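Local coordinates for protein Rho-class glutathione S-transferase (Laternula elliptica, PDB 3QAV) that probably transfers glutathione to electrophilic compounds, as expected of a cytosolic glutathione S-transferase from an Antarctic clam, at residues Gly34-Val44 with Met183-Leu194. Numbering follows the deposited sequence.
Sequences GSPPCWKVLLV and MADVFFFPMVAL
Trp39 lays one face of its indole over Pro190, whose CB lies 3.9 Å from Trp39 CE3, with Pro190 CG above the same face toward the rim. This is the interdomain helix packing of the glutathione S-transferase fold: helix 36-47 of the thioredoxin-like N-terminal domain runs against helix 183-197 of the all-helical C-terminal domain, and the axes of residues 36-44 and 183-194 approach to 8.9 Å at 137°, nearer antiparallel than parallel. With CG anti to the backbone N (chi1 -155°), the indole stretches along the partner helix to Ala193, where Trp39 CH2 meets Ala193 CB at 3.5 Å. Phe189 directs its ring edge at the Trp39 face in an offset T-shaped pair, planes at 82°, and Trp39 NE1 is hydrogen-bonded to Thr225 OG1. The kink at Pro190, whose N makes no bond to the preceding turn, falls in the middle of this packing; Pro36 and the tip of Leu43 also touch the proline ring. Farther along, Val186 CG1 packs 3.4 Å from Lys40 O, and Val44 CG2 touches Met183 SD at 3.8 Å. No hydrogen bond joins the two segments, and the join is mainly apolar. Just before helix 36-47, Ser35, which binds glutathione, is the N-cap: its OG accepts from Cys38 N. This places part of the glutathione site at the N-terminal end of the packed helix. Lys40, bent at its third torsion, spreads its end over Phe187: CE sits 3.5 Å from the ring centroid, almost on the normal, while NZ, also hydrogen-bonded to Thr92 OG1, makes an off-centre cation-pi contact 3.8 Å from the centroid of Phe187.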
ATOM      1  N   GLY A  34      -2.132   3.616 -19.015  1.00 33.55           N
ATOM      2  CA  GLY A  34      -0.818   3.606 -18.388  1.00 34.36           C
ATOM      3  C   GLY A  34      -0.764   3.463 -16.874  1.00 34.92           C
ATOM      4  O   GLY A  34       0.298   3.178 -16.314  1.00 35.51           O
ATOM      5  N   SER A  35      -1.908   3.656 -16.221  1.00 34.43           N
ATOM      6  CA  SER A  35      -2.045   3.586 -14.766  1.00 30.62           C
ATOM      7  C   SER A  35      -2.106   2.173 -14.175  1.00 30.20           C
ATOM      8  O   SER A  35      -3.099   1.464 -14.344  1.00 27.98           O
ATOM      9  CB  SER A  35      -3.303   4.372 -14.364  1.00 30.91           C
ATOM     10  OG  SER A  35      -3.787   4.011 -13.079  1.00 32.15           O
ATOM     11  N   PRO A  36      -1.047   1.746 -13.454  1.00 31.34           N
ATOM     12  CA  PRO A  36      -1.055   0.404 -12.862  1.00 29.47           C
ATOM     13  C   PRO A  36      -2.268   0.167 -11.950  1.00 29.16           C
ATOM     14  O   PRO A  36      -2.842  -0.925 -11.938  1.00 28.00           O
ATOM     15  CB  PRO A  36       0.271   0.347 -12.115  1.00 31.12           C
ATOM     16  CG  PRO A  36       1.163   1.193 -12.965  1.00 31.17           C
ATOM     17  CD  PRO A  36       0.265   2.390 -13.258  1.00 32.24           C
ATOM     18  N   PRO A  37      -2.668   1.181 -11.166  1.00 28.02           N
ATOM     19  CA  PRO A  37      -3.834   0.932 -10.314  1.00 27.01           C
ATOM     20  C   PRO A  37      -5.109   0.669 -11.131  1.00 26.38           C
ATOM     21  O   PRO A  37      -6.002  -0.071 -10.698  1.00 24.16           O
ATOM     22  CB  PRO A  37      -3.914   2.190  -9.428  1.00 28.46           C
ATOM     23  CG  PRO A  37      -3.051   3.210 -10.125  1.00 30.64           C
ATOM     24  CD  PRO A  37      -1.953   2.402 -10.752  1.00 30.12           C
ATOM     25  N   CYS A  38      -5.192   1.260 -12.322  1.00 25.13           N
ATOM     26  CA  CYS A  38      -6.352   1.031 -13.176  1.00 25.66           C
ATOM     27  C   CYS A  38      -6.243  -0.362 -13.784  1.00 25.99           C
ATOM     28  O   CYS A  38      -7.217  -1.118 -13.824  1.00 25.65           O
ATOM     29  CB  CYS A  38      -6.416   2.069 -14.302  1.00 26.57           C
ATOM     30  SG  CYS A  38      -6.803   3.750 -13.747  1.00 29.94           S
ATOM     31  N   TRP A  39      -5.043  -0.695 -14.246  1.00 25.32           N
ATOM     32  CA  TRP A  39      -4.782  -1.983 -14.879  1.00 25.61           C
ATOM     33  C   TRP A  39      -5.165  -3.110 -13.939  1.00 23.78           C
ATOM     34  O   TRP A  39      -5.781  -4.081 -14.353  1.00 24.37           O
ATOM     35  CB  TRP A  39      -3.297  -2.100 -15.253  1.00 25.25           C
ATOM     36  CG  TRP A  39      -3.019  -3.054 -16.377  1.00 25.44           C
ATOM     37  CD1 TRP A  39      -3.829  -4.064 -16.821  1.00 26.15           C
ATOM     38  CD2 TRP A  39      -1.830  -3.113 -17.176  1.00 24.51           C
ATOM     39  NE1 TRP A  39      -3.214  -4.745 -17.847  1.00 26.75           N
ATOM     40  CE2 TRP A  39      -1.987  -4.182 -18.083  1.00 25.65           C
ATOM     41  CE3 TRP A  39      -0.647  -2.364 -17.213  1.00 24.08           C
ATOM     42  CZ2 TRP A  39      -1.001  -4.527 -19.021  1.00 25.22           C
ATOM     43  CZ3 TRP A  39       0.332  -2.703 -18.142  1.00 26.80           C
ATOM     44  CH2 TRP A  39       0.147  -3.779 -19.034  1.00 26.84           C
ATOM     45  N   LYS A  40      -4.802  -2.973 -12.669  1.00 23.60           N
ATOM     46  CA  LYS A  40      -5.124  -3.981 -11.663  1.00 22.97           C
ATOM     47  C   LYS A  40      -6.613  -4.298 -11.699  1.00 23.38           C
ATOM     48  O   LYS A  40      -7.022  -5.466 -11.744  1.00 23.08           O
ATOM     49  CB  LYS A  40      -4.762  -3.471 -10.266  1.00 23.78           C
ATOM     50  CG  LYS A  40      -3.279  -3.490  -9.921  1.00 24.45           C
ATOM     51  CD  LYS A  40      -2.990  -2.637  -8.680  1.00 28.18           C
ATOM     52  CE  LYS A  40      -3.724  -3.138  -7.438  1.00 29.30           C
ATOM     53  NZ  LYS A  40      -3.492  -2.272  -6.225  1.00 30.06           N
ATOM     54  N   VAL A  41      -7.422  -3.245 -11.679  1.00 21.53           N
ATOM     55  CA  VAL A  41      -8.868  -3.389 -11.699  1.00 22.65           C
ATOM     56  C   VAL A  41      -9.393  -4.074 -12.967  1.00 23.59           C
ATOM     57  O   VAL A  41     -10.238  -4.964 -12.887  1.00 23.27           O
ATOM     58  CB  VAL A  41      -9.561  -2.011 -11.525  1.00 19.80           C
ATOM     59  CG1 VAL A  41     -11.073  -2.168 -11.627  1.00 21.16           C
ATOM     60  CG2 VAL A  41      -9.211  -1.438 -10.138  1.00 21.94           C
ATOM     61  N   LEU A  42      -8.887  -3.670 -14.131  1.00 24.70           N
ATOM     62  CA  LEU A  42      -9.339  -4.264 -15.387  1.00 25.05           C
ATOM     63  C   LEU A  42      -8.987  -5.747 -15.453  1.00 25.73           C
ATOM     64  O   LEU A  42      -9.766  -6.555 -15.968  1.00 26.30           O
ATOM     65  CB  LEU A  42      -8.719  -3.530 -16.576  1.00 27.69           C
ATOM     66  CG  LEU A  42      -9.038  -2.028 -16.700  1.00 28.63           C
ATOM     67  CD1 LEU A  42      -8.346  -1.460 -17.937  1.00 29.37           C
ATOM     68  CD2 LEU A  42     -10.549  -1.822 -16.787  1.00 29.04           C
ATOM     69  N   LEU A  43      -7.812  -6.101 -14.935  1.00 24.14           N
ATOM     70  CA  LEU A  43      -7.364  -7.487 -14.943  1.00 24.15           C
ATOM     71  C   LEU A  43      -8.257  -8.361 -14.079  1.00 23.32           C
ATOM     72  O   LEU A  43      -8.611  -9.467 -14.468  1.00 23.89           O
ATOM     73  CB  LEU A  43      -5.913  -7.588 -14.459  1.00 25.21           C
ATOM     74  CG  LEU A  43      -4.836  -7.233 -15.486  1.00 26.98           C
ATOM     75  CD1 LEU A  43      -3.464  -7.460 -14.881  1.00 27.51           C
ATOM     76  CD2 LEU A  43      -5.008  -8.109 -16.723  1.00 28.28           C
ATOM     77  N   VAL A  44      -8.607  -7.877 -12.895  1.00 22.52           N
ATOM     78  CA  VAL A  44      -9.482  -8.644 -12.010  1.00 23.13           C
ATOM     79  C   VAL A  44     -10.834  -8.875 -12.687  1.00 24.39           C
ATOM     80  O   VAL A  44     -11.351  -9.986 -12.682  1.00 26.97           O
ATOM     81  CB  VAL A  44      -9.726  -7.909 -10.675  1.00 22.13           C
ATOM     82  CG1 VAL A  44     -10.812  -8.626  -9.873  1.00 21.99           C
ATOM     83  CG2 VAL A  44      -8.445  -7.849  -9.881  1.00 17.69           C
ATOM     84  N   MET A 183      -4.243 -13.166  -7.370  1.00 23.21           N
ATOM     85  CA  MET A 183      -4.330 -11.718  -7.190  1.00 24.60           C
ATOM     86  C   MET A 183      -2.938 -11.090  -7.177  1.00 23.21           C
ATOM     87  O   MET A 183      -2.773  -9.955  -7.599  1.00 24.12           O
ATOM     88  CB  MET A 183      -5.055 -11.373  -5.880  1.00 22.15           C
ATOM     89  CG  MET A 183      -5.367  -9.884  -5.727  1.00 23.66           C
ATOM     90  SD  MET A 183      -6.528  -9.277  -6.979  1.00 26.65           S
ATOM     91  CE  MET A 183      -8.087  -9.829  -6.298  1.00 19.73           C
ATOM     92  N   ALA A 184      -1.943 -11.830  -6.693  1.00 23.41           N
ATOM     93  CA  ALA A 184      -0.573 -11.323  -6.635  1.00 24.52           C
ATOM     94  C   ALA A 184      -0.046 -10.930  -8.014  1.00 24.48           C
ATOM     95  O   ALA A 184       0.676  -9.935  -8.149  1.00 24.22           O
ATOM     96  CB  ALA A 184       0.351 -12.359  -6.008  1.00 24.26           C
ATOM     97  N   ASP A 185      -0.396 -11.709  -9.037  1.00 24.12           N
ATOM     98  CA  ASP A 185       0.056 -11.403 -10.390  1.00 23.70           C
ATOM     99  C   ASP A 185      -0.642 -10.164 -10.940  1.00 23.35           C
ATOM    100  O   ASP A 185      -0.103  -9.456 -11.791  1.00 24.81           O
ATOM    101  CB  ASP A 185      -0.180 -12.598 -11.306  1.00 23.13           C
ATOM    102  CG  ASP A 185       0.639 -13.797 -10.890  1.00 25.35           C
ATOM    103  OD1 ASP A 185       0.073 -14.726 -10.272  1.00 22.88           O
ATOM    104  OD2 ASP A 185       1.861 -13.791 -11.165  1.00 23.80           O
ATOM    105  N   VAL A 186      -1.840  -9.905 -10.442  1.00 21.74           N
ATOM    106  CA  VAL A 186      -2.608  -8.742 -10.865  1.00 23.58           C
ATOM    107  C   VAL A 186      -1.856  -7.485 -10.416  1.00 22.83           C
ATOM    108  O   VAL A 186      -1.817  -6.472 -11.123  1.00 22.89           O
ATOM    109  CB  VAL A 186      -4.008  -8.748 -10.204  1.00 24.27           C
ATOM    110  CG1 VAL A 186      -4.648  -7.385 -10.325  1.00 25.56           C
ATOM    111  CG2 VAL A 186      -4.879  -9.811 -10.845  1.00 24.16           C
ATOM    112  N   PHE A 187      -1.260  -7.561  -9.233  1.00 22.65           N
ATOM    113  CA  PHE A 187      -0.522  -6.430  -8.685  1.00 24.13           C
ATOM    114  C   PHE A 187       0.874  -6.336  -9.277  1.00 22.84           C
ATOM    115  O   PHE A 187       1.367  -5.254  -9.577  1.00 23.17           O
ATOM    116  CB  PHE A 187      -0.390  -6.567  -7.158  1.00 25.70           C
ATOM    117  CG  PHE A 187      -1.655  -6.268  -6.395  1.00 26.32           C
ATOM    118  CD1 PHE A 187      -2.848  -6.903  -6.710  1.00 26.22           C
ATOM    119  CD2 PHE A 187      -1.644  -5.352  -5.342  1.00 26.90           C
ATOM    120  CE1 PHE A 187      -4.016  -6.631  -5.992  1.00 26.52           C
ATOM    121  CE2 PHE A 187      -2.802  -5.076  -4.619  1.00 27.58           C
ATOM    122  CZ  PHE A 187      -3.989  -5.717  -4.946  1.00 28.48           C
ATOM    123  N   PHE A 188       1.507  -7.486  -9.449  1.00 23.55           N
ATOM    124  CA  PHE A 188       2.883  -7.534  -9.935  1.00 25.02           C
ATOM    125  C   PHE A 188       3.120  -7.206 -11.402  1.00 25.95           C
ATOM    126  O   PHE A 188       3.876  -6.301 -11.725  1.00 27.18           O
ATOM    127  CB  PHE A 188       3.468  -8.915  -9.630  1.00 24.45           C
ATOM    128  CG  PHE A 188       4.920  -9.051  -9.979  1.00 24.30           C
ATOM    129  CD1 PHE A 188       5.871  -8.228  -9.386  1.00 23.88           C
ATOM    130  CD2 PHE A 188       5.339 -10.016 -10.886  1.00 23.17           C
ATOM    131  CE1 PHE A 188       7.223  -8.364  -9.692  1.00 23.69           C
ATOM    132  CE2 PHE A 188       6.691 -10.159 -11.197  1.00 20.74           C
ATOM    133  CZ  PHE A 188       7.629  -9.334 -10.600  1.00 23.09           C
ATOM    134  N   PHE A 189       2.471  -7.952 -12.287  1.00 26.94           N
ATOM    135  CA  PHE A 189       2.655  -7.769 -13.718  1.00 25.52           C
ATOM    136  C   PHE A 189       2.602  -6.336 -14.245  1.00 26.16           C
ATOM    137  O   PHE A 189       3.501  -5.907 -14.965  1.00 26.14           O
ATOM    138  CB  PHE A 189       1.651  -8.619 -14.486  1.00 25.80           C
ATOM    139  CG  PHE A 189       1.724  -8.421 -15.960  1.00 25.38           C
ATOM    140  CD1 PHE A 189       2.747  -9.002 -16.700  1.00 25.23           C
ATOM    141  CD2 PHE A 189       0.800  -7.600 -16.605  1.00 24.18           C
ATOM    142  CE1 PHE A 189       2.849  -8.767 -18.064  1.00 25.06           C
ATOM    143  CE2 PHE A 189       0.896  -7.361 -17.955  1.00 26.05           C
ATOM    144  CZ  PHE A 189       1.922  -7.943 -18.691  1.00 25.55           C
ATOM    145  N   PRO A 190       1.538  -5.583 -13.924  1.00 24.24           N
ATOM    146  CA  PRO A 190       1.489  -4.206 -14.430  1.00 24.44           C
ATOM    147  C   PRO A 190       2.787  -3.447 -14.163  1.00 24.71           C
ATOM    148  O   PRO A 190       3.243  -2.646 -14.987  1.00 24.38           O
ATOM    149  CB  PRO A 190       0.304  -3.613 -13.683  1.00 22.80           C
ATOM    150  CG  PRO A 190      -0.635  -4.791 -13.600  1.00 23.03           C
ATOM    151  CD  PRO A 190       0.301  -5.922 -13.195  1.00 22.30           C
ATOM    152  N   MET A 191       3.378  -3.697 -13.004  1.00 25.55           N
ATOM    153  CA  MET A 191       4.613  -3.026 -12.647  1.00 28.58           C
ATOM    154  C   MET A 191       5.753  -3.499 -13.536  1.00 27.82           C
ATOM    155  O   MET A 191       6.617  -2.712 -13.919  1.00 25.74           O
ATOM    156  CB  MET A 191       4.922  -3.258 -11.170  1.00 31.73           C
ATOM    157  CG  MET A 191       3.897  -2.584 -10.267  1.00 36.02           C
ATOM    158  SD  MET A 191       4.267  -2.768  -8.529  1.00 45.39           S
ATOM    159  CE  MET A 191       5.123  -1.253  -8.212  1.00 42.78           C
ATOM    160  N   VAL A 192       5.753  -4.786 -13.873  1.00 27.99           N
ATOM    161  CA  VAL A 192       6.792  -5.318 -14.753  1.00 28.50           C
ATOM    162  C   VAL A 192       6.589  -4.795 -16.187  1.00 28.20           C
ATOM    163  O   VAL A 192       7.550  -4.412 -16.855  1.00 27.67           O
ATOM    164  CB  VAL A 192       6.800  -6.861 -14.755  1.00 27.74           C
ATOM    165  CG1 VAL A 192       7.858  -7.377 -15.733  1.00 29.60           C
ATOM    166  CG2 VAL A 192       7.114  -7.379 -13.350  1.00 25.94           C
ATOM    167  N   ALA A 193       5.340  -4.766 -16.650  1.00 29.47           N
ATOM    168  CA  ALA A 193       5.029  -4.274 -17.999  1.00 30.25           C
ATOM    169  C   ALA A 193       5.481  -2.820 -18.139  1.00 30.21           C
ATOM    170  O   ALA A 193       5.990  -2.403 -19.189  1.00 30.60           O
ATOM    171  CB  ALA A 193       3.531  -4.381 -18.264  1.00 31.29           C
ATOM    172  N   LEU A 194       5.287  -2.053 -17.072  1.00 30.59           N
ATOM    173  CA  LEU A 194       5.680  -0.648 -17.043  1.00 31.08           C
ATOM    174  C   LEU A 194       7.202  -0.563 -17.156  1.00 31.15           C
ATOM    175  O   LEU A 194       7.735   0.270 -17.880  1.00 29.17           O
ATOM    176  CB  LEU A 194       5.219  -0.009 -15.730  1.00 33.68           C
ATOM    177  CG  LEU A 194       5.411   1.498 -15.542  1.00 36.56           C
ATOM    178  CD1 LEU A 194       4.486   2.261 -16.474  1.00 36.76           C
ATOM    179  CD2 LEU A 194       5.107   1.869 -14.101  1.00 38.64           C
TER